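PDB 3UUW: putative oxidoreductase with NAD(P)-binding Rossmann-fold domain from Clostridium difficile, which probably binds NAD(P) in a Rossmann-fold domain and acts as a dehydrogenase of the GFO/IDH/MocA family. Local coordinates for residues C129-E134 with Q236-L241; L23-K28 with G268-S273; W177-D182 with F210-S215. One frame throughout, in Å; residues are numbered along the deposited sequence.

How the interactions relate
Followed from the N terminus, the three contacts close one inside another, and none cross. Interaction 2 closes the widest loop: residues 23-28, in a helix of the Rossmann domain, wait some 240 residues for 268-273, near the start of helix 269-281. Within that loop, interaction 1 joins helix 130-138 to strand 234-239 of the mixed sheet. Interaction 3 is innermost, setting the end of helix 160-179 on strand 211-217 of that sheet. Interaction 1 touches both of the others: Pro-130 packs on Gly-268 and Asp-271 of interaction 2, while Tyr-132 and Lys-133 pack on Trp-177 of interaction 3. Interactions 2 and 3 do not touch, their nearest atoms lying about 10 Å apart.

Interaction 1. Residues C129-E134 with Q236-L241; sequences CPMYKE and QRVKNL
Val-238 and Leu-241 carry the apolar part of this contact, the valine setting its two methyl branches against consecutive residues of helix 130-138. Its CG1 lies 3.6 Å from Tyr-132 CE1, and its CB stands at the edge of the phenol ring, in the ring plane. The other branch serves the neighbouring residue, Val-238 CG2 being 3.8 Å from Met-131 CB. At the phenol end, Leu-241 CG lies 4.1 Å from Tyr-132 OH. Over one face of that ring, offset toward the rim, sits Cys-129 SG, which also packs 3.9 Å from Leu-241 CB.

No direct hydrogen bond joins the two segments; the polar links pass through two waters. Water 1 accepts from Met-131 N (3.1 Å) in the first helical turn and donates to Leu-241 O (2.6 Å). Water 2 donates both protons, to Tyr-132 OH (2.8 Å) and to Val-238 O (2.9 Å), and accepts from Leu-241 N. The same tyrosine hydroxyl is hydrogen-bonded to Glu-225 on the adjoining strand 224-231.

Helix 130-134 and strand 236-239 run nearly antiparallel, at 171°, a helix laid along a strand of the C-terminal domain's sheet. The chemistry implies a division of labour: valine, leucine, sulfur and the phenol ring fill the interface, while two waters bridge backbone groups and the tyrosine hydroxyl where the strand ends in two positive-phi residues, Asn-240 and Leu-241.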
ATOM      1  N   CYS A 129     -13.162   6.531  18.634  1.00 14.57           N
ATOM      2  CA  CYS A 129     -11.996   6.159  17.849  1.00 14.95           C
ATOM      3  C   CYS A 129     -11.467   7.452  17.203  1.00 15.54           C
ATOM      4  O   CYS A 129     -12.164   8.098  16.448  1.00 14.48           O
ATOM      5  CB  CYS A 129     -12.384   5.097  16.820  1.00 14.64           C
ATOM      6  SG  CYS A 129     -11.138   4.797  15.551  1.00 15.89           S
ATOM      7  N   PRO A 130     -10.225   7.821  17.491  1.00 15.77           N
ATOM      8  CA  PRO A 130      -9.754   9.118  16.983  1.00 16.72           C
ATOM      9  C   PRO A 130      -9.858   9.265  15.458  1.00 15.60           C
ATOM     10  O   PRO A 130     -10.295  10.312  14.994  1.00 16.92           O
ATOM     11  CB  PRO A 130      -8.306   9.165  17.453  1.00 17.58           C
ATOM     12  CG  PRO A 130      -8.353   8.415  18.751  1.00 17.71           C
ATOM     13  CD  PRO A 130      -9.291   7.271  18.496  1.00 16.90           C
ATOM     14  N   MET A 131      -9.547   8.225  14.697  1.00 14.77           N
ATOM     15  CA  MET A 131      -9.561   8.377  13.225  1.00 14.79           C
ATOM     16  C   MET A 131     -10.981   8.387  12.691  1.00 14.73           C
ATOM     17  O   MET A 131     -11.263   9.069  11.713  1.00 14.77           O
ATOM     18  CB  MET A 131      -8.687   7.341  12.550  1.00 16.11           C
ATOM     19  CG  MET A 131      -7.198   7.625  12.732  1.00 18.95           C
ATOM     20  SD  MET A 131      -6.216   6.324  11.990  1.00 17.38           S
ATOM     21  CE  MET A 131      -4.590   7.123  11.934  1.00 18.54           C
ATOM     22  N   TYR A 132     -11.889   7.682  13.356  1.00 13.24           N
ATOM     23  CA  TYR A 132     -13.295   7.736  12.954  1.00 13.77           C
ATOM     24  C   TYR A 132     -13.862   9.134  13.208  1.00 13.99           C
ATOM     25  O   TYR A 132     -14.633   9.662  12.397  1.00 15.25           O
ATOM     26  CB  TYR A 132     -14.145   6.727  13.703  1.00 13.55           C
ATOM     27  CG  TYR A 132     -14.029   5.261  13.266  1.00 13.83           C
ATOM     28  CD1 TYR A 132     -13.225   4.863  12.215  1.00 15.85           C
ATOM     29  CD2 TYR A 132     -14.826   4.289  13.866  1.00 13.65           C
ATOM     30  CE1 TYR A 132     -13.178   3.533  11.798  1.00 16.34           C
ATOM     31  CE2 TYR A 132     -14.774   2.961  13.463  1.00 15.42           C
ATOM     32  CZ  TYR A 132     -13.952   2.587  12.425  1.00 16.52           C
ATOM     33  OH  TYR A 132     -13.925   1.271  12.024  1.00 18.23           O
ATOM     34  N   LYS A 133     -13.511   9.715  14.349  1.00 14.30           N
ATOM     35  CA  LYS A 133     -13.940  11.074  14.632  1.00 14.95           C
ATOM     36  C   LYS A 133     -13.392  12.044  13.579  1.00 15.51           C
ATOM     37  O   LYS A 133     -14.090  12.995  13.169  1.00 18.24           O
ATOM     38  CB  LYS A 133     -13.554  11.513  16.044  1.00 16.67           C
ATOM     39  CG  LYS A 133     -14.385  10.825  17.112  1.00 16.38           C
ATOM     40  CD  LYS A 133     -14.051  11.239  18.564  1.00 20.27           C
ATOM     41  CE  LYS A 133     -14.022  12.747  18.790  1.00 27.87           C
ATOM     42  NZ  LYS A 133     -15.360  13.367  18.585  1.00 35.04           N
ATOM     43  N   GLU A 134     -12.139  11.860  13.196  1.00 15.94           N
ATOM     44  CA  GLU A 134     -11.527  12.746  12.205  1.00 17.02           C
ATOM     45  C   GLU A 134     -12.270  12.697  10.879  1.00 16.81           C
ATOM     46  O   GLU A 134     -12.624  13.744  10.338  1.00 16.86           O
ATOM     47  CB  GLU A 134     -10.059  12.431  12.015  1.00 18.47           C
ATOM     48  CG  GLU A 134      -9.359  13.414  11.098  1.00 22.03           C
ATOM     49  CD  GLU A 134      -7.848  13.349  11.182  1.00 31.43           C
ATOM     50  OE1 GLU A 134      -7.311  12.494  11.914  1.00 32.87           O
ATOM     51  OE2 GLU A 134      -7.198  14.168  10.494  1.00 40.25           O
ATOM     52  N   GLN A 236     -12.734   9.053   2.020  1.00 14.55           N
ATOM     53  CA  GLN A 236     -11.981   8.862   3.258  1.00 14.73           C
ATOM     54  C   GLN A 236     -12.177   7.416   3.710  1.00 15.08           C
ATOM     55  O   GLN A 236     -13.286   6.894   3.665  1.00 16.26           O
ATOM     56  CB  GLN A 236     -12.465   9.765   4.380  1.00 14.88           C
ATOM     57  CG  GLN A 236     -12.395  11.278   4.139  1.00 16.67           C
ATOM     58  CD  GLN A 236     -13.407  12.060   5.003  1.00 20.41           C
ATOM     59  OE1 GLN A 236     -14.598  12.055   4.731  1.00 28.00           O
ATOM     60  NE2 GLN A 236     -12.914  12.743   6.000  1.00 29.75           N
ATOM     61  N   ARG A 237     -11.118   6.777   4.181  1.00 14.65           N
ATOM     62  CA  ARG A 237     -11.253   5.439   4.728  1.00 16.80           C
ATOM     63  C   ARG A 237     -10.430   5.314   5.988  1.00 16.96           C
ATOM     64  O   ARG A 237      -9.323   5.874   6.083  1.00 19.77           O
ATOM     65  CB  ARG A 237     -10.755   4.340   3.790  1.00 18.77           C
ATOM     66  CG  ARG A 237     -11.042   4.494   2.342  1.00 23.51           C
ATOM     67  CD  ARG A 237     -10.680   3.179   1.620  1.00 23.89           C
ATOM     68  NE  ARG A 237     -11.024   3.357   0.237  1.00 24.82           N
ATOM     69  CZ  ARG A 237     -10.260   3.989  -0.638  1.00 22.59           C
ATOM     70  NH1 ARG A 237      -9.054   4.447  -0.289  1.00 22.35           N
ATOM     71  NH2 ARG A 237     -10.688   4.133  -1.867  1.00 25.94           N
ATOM     72  N   VAL A 238     -10.946   4.552   6.937  1.00 14.79           N
ATOM     73  CA  VAL A 238     -10.156   4.198   8.110  1.00 13.76           C
ATOM     74  C   VAL A 238     -10.160   2.676   8.163  1.00 13.47           C
ATOM     75  O   VAL A 238     -11.223   2.064   8.159  1.00 15.80           O
ATOM     76  CB  VAL A 238     -10.677   4.799   9.421  1.00 14.20           C
ATOM     77  CG1 VAL A 238      -9.864   4.277  10.603  1.00 13.60           C
ATOM     78  CG2 VAL A 238     -10.575   6.293   9.378  1.00 14.83           C
ATOM     79  N   LYS A 239      -8.971   2.080   8.175  1.00 14.37           N
ATOM     80  CA  LYS A 239      -8.812   0.649   8.179  1.00 14.96           C
ATOM     81  C   LYS A 239      -8.290   0.181   9.523  1.00 17.65           C
ATOM     82  O   LYS A 239      -7.307   0.722  10.043  1.00 16.35           O
ATOM     83  CB  LYS A 239      -7.821   0.218   7.087  1.00 17.60           C
ATOM     84  CG  LYS A 239      -8.286   0.529   5.688  1.00 19.72           C
ATOM     85  CD  LYS A 239      -7.227   0.072   4.667  1.00 22.68           C
ATOM     86  CE  LYS A 239      -7.687   0.280   3.232  1.00 27.31           C
ATOM     87  NZ  LYS A 239      -6.621  -0.158   2.294  1.00 30.09           N
ATOM     88  N   ASN A 240      -8.950  -0.831  10.063  1.00 17.14           N
ATOM     89  CA  ASN A 240      -8.580  -1.442  11.356  1.00 17.73           C
ATOM     90  C   ASN A 240      -8.404  -0.420  12.483  1.00 16.90           C
ATOM     91  O   ASN A 240      -7.550  -0.586  13.385  1.00 17.14           O
ATOM     92  CB  ASN A 240      -7.321  -2.303  11.184  1.00 18.15           C
ATOM     93  CG  ASN A 240      -7.547  -3.477  10.249  1.00 20.72           C
ATOM     94  OD1 ASN A 240      -8.659  -3.985  10.130  1.00 22.28           O
ATOM     95  ND2 ASN A 240      -6.480  -3.961   9.650  1.00 28.33           N
ATOM     96  N   LEU A 241      -9.212   0.634  12.411  1.00 16.98           N
ATOM     97  CA  LEU A 241      -9.240   1.739  13.377  1.00 17.63           C
ATOM     98  C   LEU A 241      -7.956   2.537  13.487  1.00 19.05           C
ATOM     99  O   LEU A 241      -7.875   3.453  14.335  1.00 20.46           O
ATOM    100  CB  LEU A 241      -9.663   1.244  14.779  1.00 17.19           C
ATOM    101  CG  LEU A 241     -11.037   0.608  14.887  1.00 20.59           C
ATOM    102  CD1 LEU A 241     -11.018  -0.795  14.418  1.00 25.79           C
ATOM    103  CD2 LEU A 241     -11.563   0.665  16.353  1.00 25.11           C
TER
HETATM  104  O   HOH W   1      -7.759   5.795  15.561  1.00 16.74           O
HETATM  105  O   HOH W   2     -11.565   0.757  10.691  1.00 15.94           O

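Interaction 2. Residues L23-K28 with G268-S273; sequences LPILTK and GFEDIS
Ile-25 and Glu-270 mark the closest backbone approach, with CA atoms 6.4 Å apart, where the final, kinked part of helix 16-26 meets the first turn of helix 269-281. Helix 16-26 begins within an apparent GxGxxA sequence (Gly-13, Gly-15, Ala-18), consistent with the first helix of a dinucleotide-binding Rossmann fold, so the contact ties this domain to a helix from late in the chain. Gly-268, with positive phi, both leaves the preceding helix and occupies the N-cap of the next.

One side chain does most of the work. Ile-25 has CG1 between its backbone N and carbonyl carbon, a crowded position (chi1 49°), and the chain then runs on to CD1, which meets the backbone of the opposing turn: it is 3.4 Å from Phe-269 O and 3.7 Å from Glu-270 CA. The other branch touches a polar tip, Ile-25 CG2 lying 4.0 Å from Glu-270 OE2, an oxygen that is hydrogen-bonded to Asn-262. Leu-264 also packs on Ile-25, and Phe-269 makes an edge-to-face pair with Tyr-22. Alongside, Leu-26 CD2 lies 4.2 Å from Ser-273 CB, while the same leucine packs on Met-9 and Met-11 of the parallel sheet.

No hydrogen bond crosses the interface. Instead, Ser-273 turns its OG back to its own helix and donates to Phe-269 O at 2.8 Å, with a C=O...OG angle of 155°; that oxygen also accepts from Ser-273 N.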
ATOM      1  N   LEU A  23      -8.337  -2.566  31.814  1.00 19.72           N
ATOM      2  CA  LEU A  23      -7.308  -2.569  32.856  1.00 20.13           C
ATOM      3  C   LEU A  23      -6.043  -1.839  32.413  1.00 20.87           C
ATOM      4  O   LEU A  23      -5.506  -1.023  33.195  1.00 20.41           O
ATOM      5  CB  LEU A  23      -7.019  -3.996  33.361  1.00 20.29           C
ATOM      6  CG  LEU A  23      -8.065  -4.524  34.349  1.00 20.36           C
ATOM      7  CD1 LEU A  23      -7.985  -6.023  34.543  1.00 23.56           C
ATOM      8  CD2 LEU A  23      -7.957  -3.769  35.697  1.00 24.27           C
ATOM      9  N   PRO A  24      -5.586  -2.061  31.157  1.00 19.73           N
ATOM     10  CA  PRO A  24      -4.335  -1.374  30.805  1.00 20.41           C
ATOM     11  C   PRO A  24      -4.396   0.147  30.871  1.00 21.41           C
ATOM     12  O   PRO A  24      -3.370   0.789  31.074  1.00 22.08           O
ATOM     13  CB  PRO A  24      -4.058  -1.862  29.381  1.00 20.35           C
ATOM     14  CG  PRO A  24      -4.686  -3.241  29.348  1.00 20.75           C
ATOM     15  CD  PRO A  24      -5.971  -3.032  30.102  1.00 19.48           C
ATOM     16  N   ILE A  25      -5.574   0.724  30.709  1.00 20.27           N
ATOM     17  CA  ILE A  25      -5.688   2.187  30.822  1.00 22.27           C
ATOM     18  C   ILE A  25      -6.095   2.639  32.232  1.00 21.06           C
ATOM     19  O   ILE A  25      -5.524   3.620  32.775  1.00 20.60           O
ATOM     20  CB  ILE A  25      -6.596   2.782  29.725  1.00 25.67           C
ATOM     21  CG1 ILE A  25      -7.907   2.033  29.633  1.00 26.89           C
ATOM     22  CG2 ILE A  25      -5.879   2.755  28.406  1.00 31.27           C
ATOM     23  CD1 ILE A  25      -8.749   2.343  28.375  1.00 29.23           C
ATOM     24  N   LEU A  26      -7.029   1.922  32.855  1.00 20.47           N
ATOM     25  CA  LEU A  26      -7.579   2.364  34.122  1.00 19.26           C
ATOM     26  C   LEU A  26      -6.648   2.132  35.301  1.00 19.26           C
ATOM     27  O   LEU A  26      -6.790   2.793  36.319  1.00 18.45           O
ATOM     28  CB  LEU A  26      -8.947   1.720  34.378  1.00 19.27           C
ATOM     29  CG  LEU A  26     -10.050   2.146  33.407  1.00 19.12           C
ATOM     30  CD1 LEU A  26     -11.289   1.311  33.675  1.00 23.52           C
ATOM     31  CD2 LEU A  26     -10.340   3.676  33.512  1.00 20.40           C
ATOM     32  N   THR A  27      -5.686   1.218  35.152  1.00 19.21           N
ATOM     33  CA  THR A  27      -4.739   0.954  36.224  1.00 19.58           C
ATOM     34  C   THR A  27      -3.693   2.049  36.371  1.00 22.18           C
ATOM     35  O   THR A  27      -2.961   2.041  37.367  1.00 22.85           O
ATOM     36  CB  THR A  27      -4.090  -0.433  36.094  1.00 19.47           C
ATOM     37  OG1 THR A  27      -3.475  -0.544  34.817  1.00 20.52           O
ATOM     38  CG2 THR A  27      -5.153  -1.533  36.280  1.00 19.99           C
ATOM     39  N   LYS A  28      -3.602   2.949  35.371  1.00 21.77           N
ATOM     40  CA  LYS A  28      -2.844   4.204  35.483  1.00 22.08           C
ATOM     41  C   LYS A  28      -3.937   5.189  35.916  1.00 21.96           C
ATOM     42  O   LYS A  28      -4.597   5.865  35.101  1.00 20.76           O
ATOM     43  CB  LYS A  28      -2.191   4.595  34.166  1.00 23.10           C
ATOM     44  CG  LYS A  28      -1.342   5.832  34.269  1.00 26.73           C
ATOM     45  CD  LYS A  28      -0.758   6.197  32.930  1.00 28.98           C
ATOM     46  CE  LYS A  28       0.128   7.389  33.059  1.00 35.43           C
ATOM     47  NZ  LYS A  28       1.293   7.105  33.918  1.00 41.46           N
ATOM     48  N   GLY A 268     -10.321   3.794  20.669  1.00 14.49           N
ATOM     49  CA  GLY A 268     -11.337   4.613  21.327  1.00 14.82           C
ATOM     50  C   GLY A 268     -11.611   4.248  22.785  1.00 14.70           C
ATOM     51  O   GLY A 268     -12.349   4.945  23.471  1.00 15.12           O
ATOM     52  N   PHE A 269     -11.026   3.156  23.265  1.00 15.17           N
ATOM     53  CA  PHE A 269     -11.256   2.732  24.650  1.00 14.32           C
ATOM     54  C   PHE A 269     -10.703   3.746  25.650  1.00 15.71           C
ATOM     55  O   PHE A 269     -11.292   3.966  26.704  1.00 15.30           O
ATOM     56  CB  PHE A 269     -10.657   1.359  24.919  1.00 14.90           C
ATOM     57  CG  PHE A 269     -11.377   0.250  24.234  1.00 14.63           C
ATOM     58  CD1 PHE A 269     -12.622  -0.170  24.707  1.00 18.13           C
ATOM     59  CD2 PHE A 269     -10.861  -0.352  23.100  1.00 16.09           C
ATOM     60  CE1 PHE A 269     -13.301  -1.188  24.093  1.00 17.44           C
ATOM     61  CE2 PHE A 269     -11.539  -1.372  22.456  1.00 17.33           C
ATOM     62  CZ  PHE A 269     -12.772  -1.801  22.942  1.00 18.21           C
ATOM     63  N   GLU A 270      -9.549   4.334  25.345  1.00 15.29           N
ATOM     64  CA  GLU A 270      -8.963   5.303  26.238  1.00 16.31           C
ATOM     65  C   GLU A 270      -9.845   6.543  26.381  1.00 16.62           C
ATOM     66  O   GLU A 270     -10.166   6.973  27.502  1.00 15.80           O
ATOM     67  CB  GLU A 270      -7.516   5.655  25.791  1.00 18.12           C
ATOM     68  CG  GLU A 270      -6.851   6.655  26.673  1.00 19.38           C
ATOM     69  CD  GLU A 270      -5.349   6.768  26.445  1.00 23.77           C
ATOM     70  OE1 GLU A 270      -4.799   7.837  26.731  1.00 33.41           O
ATOM     71  OE2 GLU A 270      -4.724   5.786  26.025  1.00 28.74           O
ATOM     72  N   ASP A 271     -10.301   7.081  25.268  1.00 14.79           N
ATOM     73  CA  ASP A 271     -11.073   8.305  25.332  1.00 15.64           C
ATOM     74  C   ASP A 271     -12.478   8.077  25.889  1.00 13.66           C
ATOM     75  O   ASP A 271     -12.982   8.921  26.641  1.00 15.31           O
ATOM     76  CB  ASP A 271     -11.079   8.998  23.996  1.00 15.83           C
ATOM     77  CG  ASP A 271      -9.694   9.550  23.640  1.00 20.48           C
ATOM     78  OD1 ASP A 271      -8.959   9.978  24.575  1.00 22.46           O
ATOM     79  OD2 ASP A 271      -9.339   9.531  22.454  1.00 19.64           O
ATOM     80  N   ILE A 272     -13.083   6.936  25.571  1.00 14.47           N
ATOM     81  CA  ILE A 272     -14.439   6.689  26.069  1.00 14.36           C
ATOM     82  C   ILE A 272     -14.410   6.509  27.590  1.00 14.82           C
ATOM     83  O   ILE A 272     -15.289   7.002  28.297  1.00 15.39           O
ATOM     84  CB  ILE A 272     -15.156   5.507  25.373  1.00 13.21           C
ATOM     85  CG1 ILE A 272     -16.664   5.599  25.642  1.00 13.69           C
ATOM     86  CG2 ILE A 272     -14.580   4.110  25.791  1.00 12.98           C
ATOM     87  CD1 ILE A 272     -17.480   4.585  24.854  1.00 13.31           C
ATOM     88  N   SER A 273     -13.401   5.798  28.089  1.00 14.35           N
ATOM     89  CA  SER A 273     -13.306   5.546  29.528  1.00 14.63           C
ATOM     90  C   SER A 273     -13.044   6.880  30.261  1.00 15.60           C
ATOM     91  O   SER A 273     -13.662   7.171  31.303  1.00 14.61           O
ATOM     92  CB  SER A 273     -12.250   4.478  29.827  1.00 14.94           C
ATOM     93  OG  SER A 273     -12.555   3.243  29.147  1.00 18.77           O
TER

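Interaction 3. Residues W177-D182 with F210-S215; sequences WLANED and FSINTS
Glu-181 OE1 lies over one face of the Phe-210 ring, offset toward the rim and 4.1 Å from Phe-210 CE2. At the ring's edge, near its plane, is Leu-178 O, which is 4.1 Å from Phe-210 CZ. A second carbonyl, Ala-179 O, approaches the same CZ atom obliquely at 4.0 Å. The tip of the ring thus meets the last carbonyls of helix 160-179, and its weakly positive C-H rim probably suits them better than its face suits a carboxylate. Glu-181 OE1 is also tied, by a weak hydrogen bond, to the backbone N of Asn-209.

Backbone shape brings these groups together. Asn-180 leaves the helix with positive phi (48°), and the next residue, Glu-181, extended beyond CG, brings OE1 to Phe-210, just before strand 211-217. Phe-210 in turn reaches toward the helix, its CG between the backbone N and carbonyl carbon (chi1 57°), and packs besides on Ile-142 and Ile-145 of the next strand.

A smaller apolar touch lies alongside: Ala-179 CB is 3.9 Å from Ile-212 CD1, though Ile-212 has a second conformer, which makes this detail less certain.

On the strand's other side, the CB of Ser-211 points away from the helix, and Ser-211 OG is hydrogen-bonded to Asp-189 OD1 of a neighbouring subunit. A sheet with helices on one side and a subunit partner reached from the other is typical of the C-terminal alpha+beta domain in the GFO/IDH/MocA family.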
ATOM      1  N   TRP A 177     -24.342   6.509  14.119  1.00 19.06           N
ATOM      2  CA  TRP A 177     -23.589   7.661  14.624  1.00 18.61           C
ATOM      3  C   TRP A 177     -23.092   8.524  13.476  1.00 19.95           C
ATOM      4  O   TRP A 177     -23.123   9.753  13.560  1.00 21.18           O
ATOM      5  CB  TRP A 177     -22.445   7.157  15.511  1.00 19.37           C
ATOM      6  CG  TRP A 177     -21.422   8.144  15.916  1.00 17.08           C
ATOM      7  CD1 TRP A 177     -21.552   9.166  16.817  1.00 19.33           C
ATOM      8  CD2 TRP A 177     -20.062   8.132  15.517  1.00 15.43           C
ATOM      9  NE1 TRP A 177     -20.353   9.810  16.972  1.00 18.68           N
ATOM     10  CE2 TRP A 177     -19.419   9.190  16.190  1.00 16.64           C
ATOM     11  CE3 TRP A 177     -19.323   7.322  14.663  1.00 17.12           C
ATOM     12  CZ2 TRP A 177     -18.070   9.471  16.013  1.00 17.21           C
ATOM     13  CZ3 TRP A 177     -17.983   7.607  14.480  1.00 18.15           C
ATOM     14  CH2 TRP A 177     -17.378   8.678  15.162  1.00 16.41           C
ATOM     15  N   LEU A 178     -22.669   7.878  12.389  1.00 19.46           N
ATOM     16  CA  LEU A 178     -22.252   8.600  11.176  1.00 20.72           C
ATOM     17  C   LEU A 178     -23.427   9.170  10.390  1.00 22.67           C
ATOM     18  O   LEU A 178     -23.300  10.242   9.777  1.00 26.75           O
ATOM     19  CB  LEU A 178     -21.434   7.694  10.258  1.00 20.07           C
ATOM     20  CG  LEU A 178     -20.036   7.348  10.725  1.00 18.98           C
ATOM     21  CD1 LEU A 178     -19.447   6.229   9.833  1.00 19.10           C
ATOM     22  CD2 LEU A 178     -19.108   8.592  10.765  1.00 21.13           C
ATOM     23  N   ALA A 179     -24.550   8.470  10.373  1.00 28.05           N
ATOM     24  CA  ALA A 179     -25.709   8.948   9.628  1.00 29.53           C
ATOM     25  C   ALA A 179     -26.167  10.278  10.198  1.00 34.08           C
ATOM     26  O   ALA A 179     -26.467  11.192   9.457  1.00 35.50           O
ATOM     27  CB  ALA A 179     -26.852   7.948   9.677  1.00 28.69           C
ATOM     28  N   ASN A 180     -26.220  10.363  11.524  1.00 36.35           N
ATOM     29  CA  ASN A 180     -26.725  11.542  12.213  1.00 39.61           C
ATOM     30  C   ASN A 180     -28.072  12.008  11.636  1.00 40.58           C
ATOM     31  O   ASN A 180     -28.394  13.194  11.643  1.00 42.14           O
ATOM     32  CB  ASN A 180     -25.695  12.672  12.183  1.00 41.63           C
ATOM     33  CG  ASN A 180     -25.989  13.748  13.210  1.00 44.82           C
ATOM     34  OD1 ASN A 180     -26.436  13.448  14.322  1.00 47.64           O
ATOM     35  ND2 ASN A 180     -25.736  15.005  12.849  1.00 46.93           N
ATOM     36  N   GLU A 181     -28.844  11.054  11.130  1.00 39.38           N
ATOM     37  CA  GLU A 181     -30.186  11.309  10.599  1.00 39.70           C
ATOM     38  C   GLU A 181     -30.924   9.991  10.669  1.00 38.02           C
ATOM     39  O   GLU A 181     -30.295   8.943  10.811  1.00 35.58           O
ATOM     40  CB  GLU A 181     -30.156  11.842   9.154  1.00 40.34           C
ATOM     41  CG  GLU A 181     -29.643  10.858   8.072  1.00 41.55           C
ATOM     42  CD  GLU A 181     -29.752  11.424   6.647  1.00 46.46           C
ATOM     43  OE1 GLU A 181     -29.162  10.835   5.697  1.00 45.60           O
ATOM     44  OE2 GLU A 181     -30.430  12.461   6.472  1.00 52.97           O
ATOM     45  N   ASP A 182     -32.249  10.035  10.575  1.00 37.49           N
ATOM     46  CA  ASP A 182     -33.045   8.821  10.621  1.00 36.85           C
ATOM     47  C   ASP A 182     -32.755   7.975   9.387  1.00 33.77           C
ATOM     48  O   ASP A 182     -32.558   8.503   8.292  1.00 34.85           O
ATOM     49  CB  ASP A 182     -34.542   9.150  10.647  1.00 38.64           C
ATOM     50  CG  ASP A 182     -34.962   9.912  11.897  1.00 43.08           C
ATOM     51  OD1 ASP A 182     -34.353   9.703  12.963  1.00 46.92           O
ATOM     52  OD2 ASP A 182     -35.922  10.705  11.810  1.00 50.26           O
ATOM     53  N   PHE A 210     -28.134  10.246   2.036  1.00 27.67           N
ATOM     54  CA  PHE A 210     -27.256   9.171   1.588  1.00 24.15           C
ATOM     55  C   PHE A 210     -27.614   7.870   2.296  1.00 22.24           C
ATOM     56  O   PHE A 210     -28.390   7.865   3.262  1.00 23.04           O
ATOM     57  CB  PHE A 210     -25.775   9.521   1.827  1.00 23.89           C
ATOM     58  CG  PHE A 210     -25.431   9.838   3.269  1.00 21.43           C
ATOM     59  CD1 PHE A 210     -25.045   8.826   4.141  1.00 24.85           C
ATOM     60  CD2 PHE A 210     -25.466  11.142   3.736  1.00 24.21           C
ATOM     61  CE1 PHE A 210     -24.703   9.112   5.472  1.00 27.47           C
ATOM     62  CE2 PHE A 210     -25.129  11.433   5.071  1.00 27.79           C
ATOM     63  CZ  PHE A 210     -24.752  10.415   5.924  1.00 26.90           C
ATOM     64  N   SER A 211     -27.031   6.775   1.828  1.00 20.18           N
ATOM     65  CA  SER A 211     -27.243   5.472   2.425  1.00 19.05           C
ATOM     66  C   SER A 211     -25.952   4.933   3.019  1.00 18.37           C
ATOM     67  O   SER A 211     -24.854   5.336   2.625  1.00 17.93           O
ATOM     68  CB  SER A 211     -27.724   4.469   1.376  1.00 20.98           C
ATOM     69  OG  SER A 211     -28.977   4.878   0.842  1.00 24.65           O
ATOM     70  N   ILE A 212     -26.102   4.025   3.978  0.50 17.93           N
ATOM     71  CA  ILE A 212     -24.971   3.349   4.571  0.50 16.90           C
ATOM     72  C   ILE A 212     -25.095   1.879   4.234  0.50 16.94           C
ATOM     73  O   ILE A 212     -26.173   1.292   4.367  0.50 17.03           O
ATOM     74  CB  ILE A 212     -24.907   3.478   6.103  0.50 17.46           C
ATOM     75  CG1 ILE A 212     -24.878   4.944   6.540  0.50 18.73           C
ATOM     76  CG2 ILE A 212     -23.673   2.743   6.628  0.50 17.09           C
ATOM     77  CD1 ILE A 212     -26.258   5.575   6.703  0.50 19.41           C
ATOM     78  N   ASN A 213     -24.004   1.302   3.760  1.00 15.57           N
ATOM     79  CA  ASN A 213     -23.950  -0.114   3.466  1.00 16.54           C
ATOM     80  C   ASN A 213     -23.084  -0.786   4.485  1.00 16.66           C
ATOM     81  O   ASN A 213     -21.885  -0.527   4.544  1.00 18.05           O
ATOM     82  CB  ASN A 213     -23.399  -0.319   2.065  1.00 17.35           C
ATOM     83  CG  ASN A 213     -24.203   0.431   1.031  1.00 22.33           C
ATOM     84  OD1 ASN A 213     -25.345   0.066   0.755  1.00 27.08           O
ATOM     85  ND2 ASN A 213     -23.644   1.514   0.494  1.00 24.47           N
ATOM     86  N   THR A 214     -23.705  -1.677   5.265  1.00 16.51           N
ATOM     87  CA  THR A 214     -23.052  -2.378   6.363  1.00 16.79           C
ATOM     88  C   THR A 214     -22.881  -3.821   6.019  1.00 17.08           C
ATOM     89  O   THR A 214     -23.754  -4.406   5.404  1.00 18.48           O
ATOM     90  CB  THR A 214     -23.886  -2.287   7.660  1.00 16.62           C
ATOM     91  OG1 THR A 214     -25.194  -2.847   7.463  1.00 18.71           O
ATOM     92  CG2 THR A 214     -24.031  -0.827   8.099  1.00 17.20           C
ATOM     93  N   SER A 215     -21.743  -4.405   6.403  0.50 16.70           N
ATOM     94  CA  SER A 215     -21.419  -5.797   6.032  0.50 17.34           C
ATOM     95  C   SER A 215     -20.495  -6.518   7.027  0.50 16.95           C
ATOM     96  O   SER A 215     -19.512  -5.962   7.489  0.50 15.56           O
ATOM     97  CB  SER A 215     -20.761  -5.793   4.651  0.50 17.74           C
ATOM     98  OG  SER A 215     -20.337  -7.082   4.239  0.50 20.77           O
TER